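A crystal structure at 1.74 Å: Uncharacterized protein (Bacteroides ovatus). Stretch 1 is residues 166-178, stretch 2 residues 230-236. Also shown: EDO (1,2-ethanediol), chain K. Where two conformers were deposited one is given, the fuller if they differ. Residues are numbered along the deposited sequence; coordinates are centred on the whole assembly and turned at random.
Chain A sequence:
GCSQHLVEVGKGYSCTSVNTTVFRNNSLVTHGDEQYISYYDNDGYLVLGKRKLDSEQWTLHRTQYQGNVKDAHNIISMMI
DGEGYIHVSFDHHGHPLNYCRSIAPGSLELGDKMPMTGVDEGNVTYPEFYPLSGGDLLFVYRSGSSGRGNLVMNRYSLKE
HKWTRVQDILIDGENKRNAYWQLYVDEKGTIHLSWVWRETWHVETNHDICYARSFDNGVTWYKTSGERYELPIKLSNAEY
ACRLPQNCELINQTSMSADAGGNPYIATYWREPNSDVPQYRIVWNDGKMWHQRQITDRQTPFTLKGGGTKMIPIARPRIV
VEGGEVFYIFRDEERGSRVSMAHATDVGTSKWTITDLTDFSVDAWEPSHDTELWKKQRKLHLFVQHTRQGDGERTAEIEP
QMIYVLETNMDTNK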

# COMPACT_ATOMS: atom_id res chain seq x y z
N VAL A 166 -13.99 -1.06 14.44
CA VAL A 166 -14.85 -0.16 13.66
C VAL A 166 -15.80 -0.94 12.78
O VAL A 166 -17.02 -0.70 12.79
CB VAL A 166 -14.02 0.82 12.82
CG1 VAL A 166 -14.93 1.70 11.96
CG2 VAL A 166 -13.15 1.68 13.74
N GLN A 167 -15.26 -1.86 11.99
CA GLN A 167 -16.13 -2.76 11.24
C GLN A 167 -15.63 -4.19 11.33
O GLN A 167 -14.45 -4.46 11.11
CB GLN A 167 -16.24 -2.36 9.76
CG GLN A 167 -16.84 -1.00 9.47
CD GLN A 167 -18.31 -0.84 9.85
OE1 GLN A 167 -19.01 -1.81 10.10
NE2 GLN A 167 -18.77 0.40 9.91
N ASP A 168 -16.57 -5.05 11.68
CA ASP A 168 -16.41 -6.50 11.66
C ASP A 168 -16.69 -7.05 10.28
O ASP A 168 -16.03 -7.99 9.86
CB ASP A 168 -17.43 -7.14 12.62
CG ASP A 168 -17.03 -7.00 14.07
OD1 ASP A 168 -15.93 -7.48 14.39
OD2 ASP A 168 -17.80 -6.42 14.88
N ILE A 169 -17.74 -6.54 9.63
CA ILE A 169 -17.99 -6.91 8.24
C ILE A 169 -18.35 -5.70 7.38
O ILE A 169 -19.47 -5.17 7.42
CB ILE A 169 -19.07 -8.00 8.10
CG1 ILE A 169 -18.87 -9.13 9.13
CG2 ILE A 169 -19.04 -8.56 6.69
CD1 ILE A 169 -19.78 -10.31 8.93
N LEU A 170 -17.38 -5.30 6.57
CA LEU A 170 -17.51 -4.16 5.70
C LEU A 170 -17.73 -4.60 4.26
O LEU A 170 -18.63 -4.10 3.60
CB LEU A 170 -16.24 -3.30 5.80
CG LEU A 170 -16.20 -2.03 4.98
CD1 LEU A 170 -17.45 -1.17 5.20
CD2 LEU A 170 -14.95 -1.25 5.36
N ILE A 171 -16.92 -5.56 3.80
CA ILE A 171 -17.05 -6.15 2.47
C ILE A 171 -17.42 -7.62 2.67
O ILE A 171 -16.74 -8.34 3.40
CB ILE A 171 -15.76 -6.04 1.65
CG1 ILE A 171 -15.31 -4.59 1.48
CG2 ILE A 171 -15.94 -6.62 0.27
CD1 ILE A 171 -13.93 -4.47 0.86
N ASP A 172 -18.53 -8.03 2.06
CA ASP A 172 -19.09 -9.35 2.26
C ASP A 172 -18.89 -10.17 1.00
O ASP A 172 -19.48 -9.88 -0.04
CB ASP A 172 -20.60 -9.22 2.58
CG ASP A 172 -21.23 -10.51 3.04
OD1 ASP A 172 -20.56 -11.57 3.12
OD2 ASP A 172 -22.45 -10.46 3.34
N GLY A 173 -18.06 -11.20 1.12
CA GLY A 173 -17.84 -12.18 0.06
C GLY A 173 -18.90 -13.26 -0.01
O GLY A 173 -18.83 -14.12 -0.87
N GLU A 174 -19.85 -13.22 0.92
CA GLU A 174 -21.04 -14.07 0.91
C GLU A 174 -20.73 -15.56 0.81
O GLU A 174 -21.47 -16.32 0.17
CB GLU A 174 -22.00 -13.68 -0.23
CG GLU A 174 -22.49 -12.25 -0.20
CD GLU A 174 -23.39 -11.94 -1.36
OE1 GLU A 174 -24.57 -12.32 -1.31
OE2 GLU A 174 -22.91 -11.33 -2.33
N ASN A 175 -19.65 -15.97 1.48
CA ASN A 175 -19.15 -17.35 1.43
C ASN A 175 -18.90 -17.89 0.03
O ASN A 175 -18.92 -19.09 -0.17
CB ASN A 175 -20.10 -18.28 2.19
CG ASN A 175 -20.32 -17.83 3.63
OD1 ASN A 175 -19.36 -17.63 4.38
ND2 ASN A 175 -21.57 -17.64 4.01
N LYS A 176 -18.61 -16.99 -0.91
CA LYS A 176 -18.47 -17.32 -2.33
C LYS A 176 -17.14 -16.82 -2.89
O LYS A 176 -16.48 -17.52 -3.64
CB LYS A 176 -19.57 -16.61 -3.15
CG LYS A 176 -20.90 -17.30 -3.11
CD LYS A 176 -21.88 -16.65 -4.05
CE LYS A 176 -23.19 -17.40 -4.02
NZ LYS A 176 -24.31 -16.49 -4.39
N ARG A 177 -16.80 -15.58 -2.53
CA ARG A 177 -15.72 -14.85 -3.18
C ARG A 177 -14.88 -14.10 -2.15
O ARG A 177 -15.32 -13.88 -1.02
CB ARG A 177 -16.28 -13.87 -4.23
CG ARG A 177 -17.17 -12.74 -3.67
CD ARG A 177 -17.77 -11.89 -4.77
NE ARG A 177 -18.55 -12.67 -5.74
CZ ARG A 177 -19.81 -13.06 -5.58
NH1 ARG A 177 -20.51 -12.70 -4.50
NH2 ARG A 177 -20.39 -13.81 -6.51
N ASN A 178 -13.67 -13.77 -2.54
CA ASN A 178 -12.80 -12.94 -1.77
C ASN A 178 -12.75 -11.53 -2.38
O ASN A 178 -13.17 -11.31 -3.53
CB ASN A 178 -11.38 -13.53 -1.72
CG ASN A 178 -11.28 -14.80 -0.89
OD1 ASN A 178 -11.01 -15.88 -1.41
ND2 ASN A 178 -11.50 -14.67 0.38
N GLU A 230 -26.02 0.49 2.60
CA GLU A 230 -26.49 -0.44 3.61
C GLU A 230 -25.39 -1.49 3.71
O GLU A 230 -25.02 -2.11 2.70
CB GLU A 230 -27.81 -1.06 3.18
CG GLU A 230 -28.86 0.03 2.97
CD GLU A 230 -30.29 -0.46 3.07
OE1 GLU A 230 -30.61 -1.25 3.99
OE2 GLU A 230 -31.11 -0.03 2.22
N LEU A 231 -24.82 -1.65 4.91
CA LEU A 231 -23.71 -2.57 5.10
C LEU A 231 -24.20 -3.99 5.36
O LEU A 231 -25.29 -4.19 5.89
CB LEU A 231 -22.79 -2.10 6.26
CG LEU A 231 -22.25 -0.67 6.10
CD1 LEU A 231 -21.59 -0.22 7.38
CD2 LEU A 231 -21.28 -0.58 4.92
N PRO A 232 -23.39 -4.99 5.01
CA PRO A 232 -22.08 -4.89 4.41
C PRO A 232 -22.18 -4.71 2.89
O PRO A 232 -23.28 -4.86 2.30
CB PRO A 232 -21.44 -6.24 4.75
CG PRO A 232 -22.58 -7.19 4.85
CD PRO A 232 -23.70 -6.38 5.43
N ILE A 233 -21.05 -4.42 2.26
CA ILE A 233 -21.06 -4.18 0.83
C ILE A 233 -20.78 -5.49 0.13
O ILE A 233 -19.74 -6.11 0.36
CB ILE A 233 -20.02 -3.12 0.40
CG1 ILE A 233 -20.17 -1.85 1.27
CG2 ILE A 233 -20.21 -2.79 -1.08
CD1 ILE A 233 -19.09 -0.80 1.03
N LYS A 234 -21.71 -5.87 -0.76
CA LYS A 234 -21.67 -7.12 -1.51
C LYS A 234 -21.53 -6.84 -3.01
O LYS A 234 -21.63 -5.70 -3.46
CB LYS A 234 -23.01 -7.85 -1.36
CG LYS A 234 -23.50 -8.13 0.04
CD LYS A 234 -24.87 -8.83 0.00
CE LYS A 234 -26.01 -7.90 -0.42
NZ LYS A 234 -27.01 -8.54 -1.33
N LEU A 235 -21.35 -7.92 -3.77
CA LEU A 235 -21.37 -7.85 -5.24
C LEU A 235 -22.51 -7.00 -5.76
O LEU A 235 -22.33 -6.13 -6.63
CB LEU A 235 -21.50 -9.27 -5.81
CG LEU A 235 -21.29 -9.32 -7.32
CD1 LEU A 235 -19.82 -9.55 -7.65
CD2 LEU A 235 -22.14 -10.41 -7.95
N SER A 236 -23.70 -7.20 -5.21
CA SER A 236 -24.88 -6.58 -5.76
C SER A 236 -24.99 -5.07 -5.52
O SER A 236 -25.50 -4.40 -6.40
CB SER A 236 -26.15 -7.27 -5.25
OG SER A 236 -26.27 -7.08 -3.86
C1 EDO K . -14.38 -10.09 1.41
O1 EDO K . -14.32 -11.40 1.96
C2 EDO K . -13.52 -9.12 2.25
O2 EDO K . -14.07 -8.91 3.56
O HOH W 1 -20.49 -10.50 -2.54
O HOH W 2 -24.37 -9.76 -3.93

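E230 stays out of reach of the first stretch, and the contact opens with L231. Its branched, apolar side chain suits a place beside L170: L231 CD2 lies 3.9 Å from L170 CD1. The CA-to-CB bond of L170 points away, yet its side chain reaches back far enough to make this contact. L231 CD1 also packs 3.8 Å from Q167 NE2, a nitrogen whose hydrogen bonding is satisfied elsewhere in the structure.

P232 follows a cis peptide bond and presents its compact ring to the other chain segment. Its CB lies 3.9 Å from I169 CG2, while its CG sits 3.6 Å from D172 OD2. Proline has no amide hydrogen to offer; the backbone pairing is made by the next residue.

At I233 both polar backbone atoms are used. I233 N donates to L170 O at 2.8 Å, and I233 O accepts from D172 N, also at 2.8 Å; both angles at hydrogen are 174°, nearly linear. These two bonds flank I171 and form a single beta bridge, with I171 CA also 3.4 Å from I233 O in a CA-H...O contact. The buried, apolar side chain of I233, its CA-to-CB bond sideways, brings CD1 to 4.5 Å from L170 CD1.

K234 lays its aliphatic portion against acidic neighbours: its CG is 4.0 Å from D172 CB and its CB 3.6 Å from E174 OE2. Its NZ remains 4.5 Å from E174 OE1, beyond a salt bridge, and instead donates to S236 OG at 3.0 Å.

L235 places CB over one face of the R177 guanidinium, 3.8 Å from R177 NH1, where an apolar group can pack without competing for in-plane hydrogen bonds. L235 N donates to water 1, which also bonds D172 O, E174 OE2 and R177 NH1. Finally, S236 N donates to water 2, which in turn donates to E174 OE2.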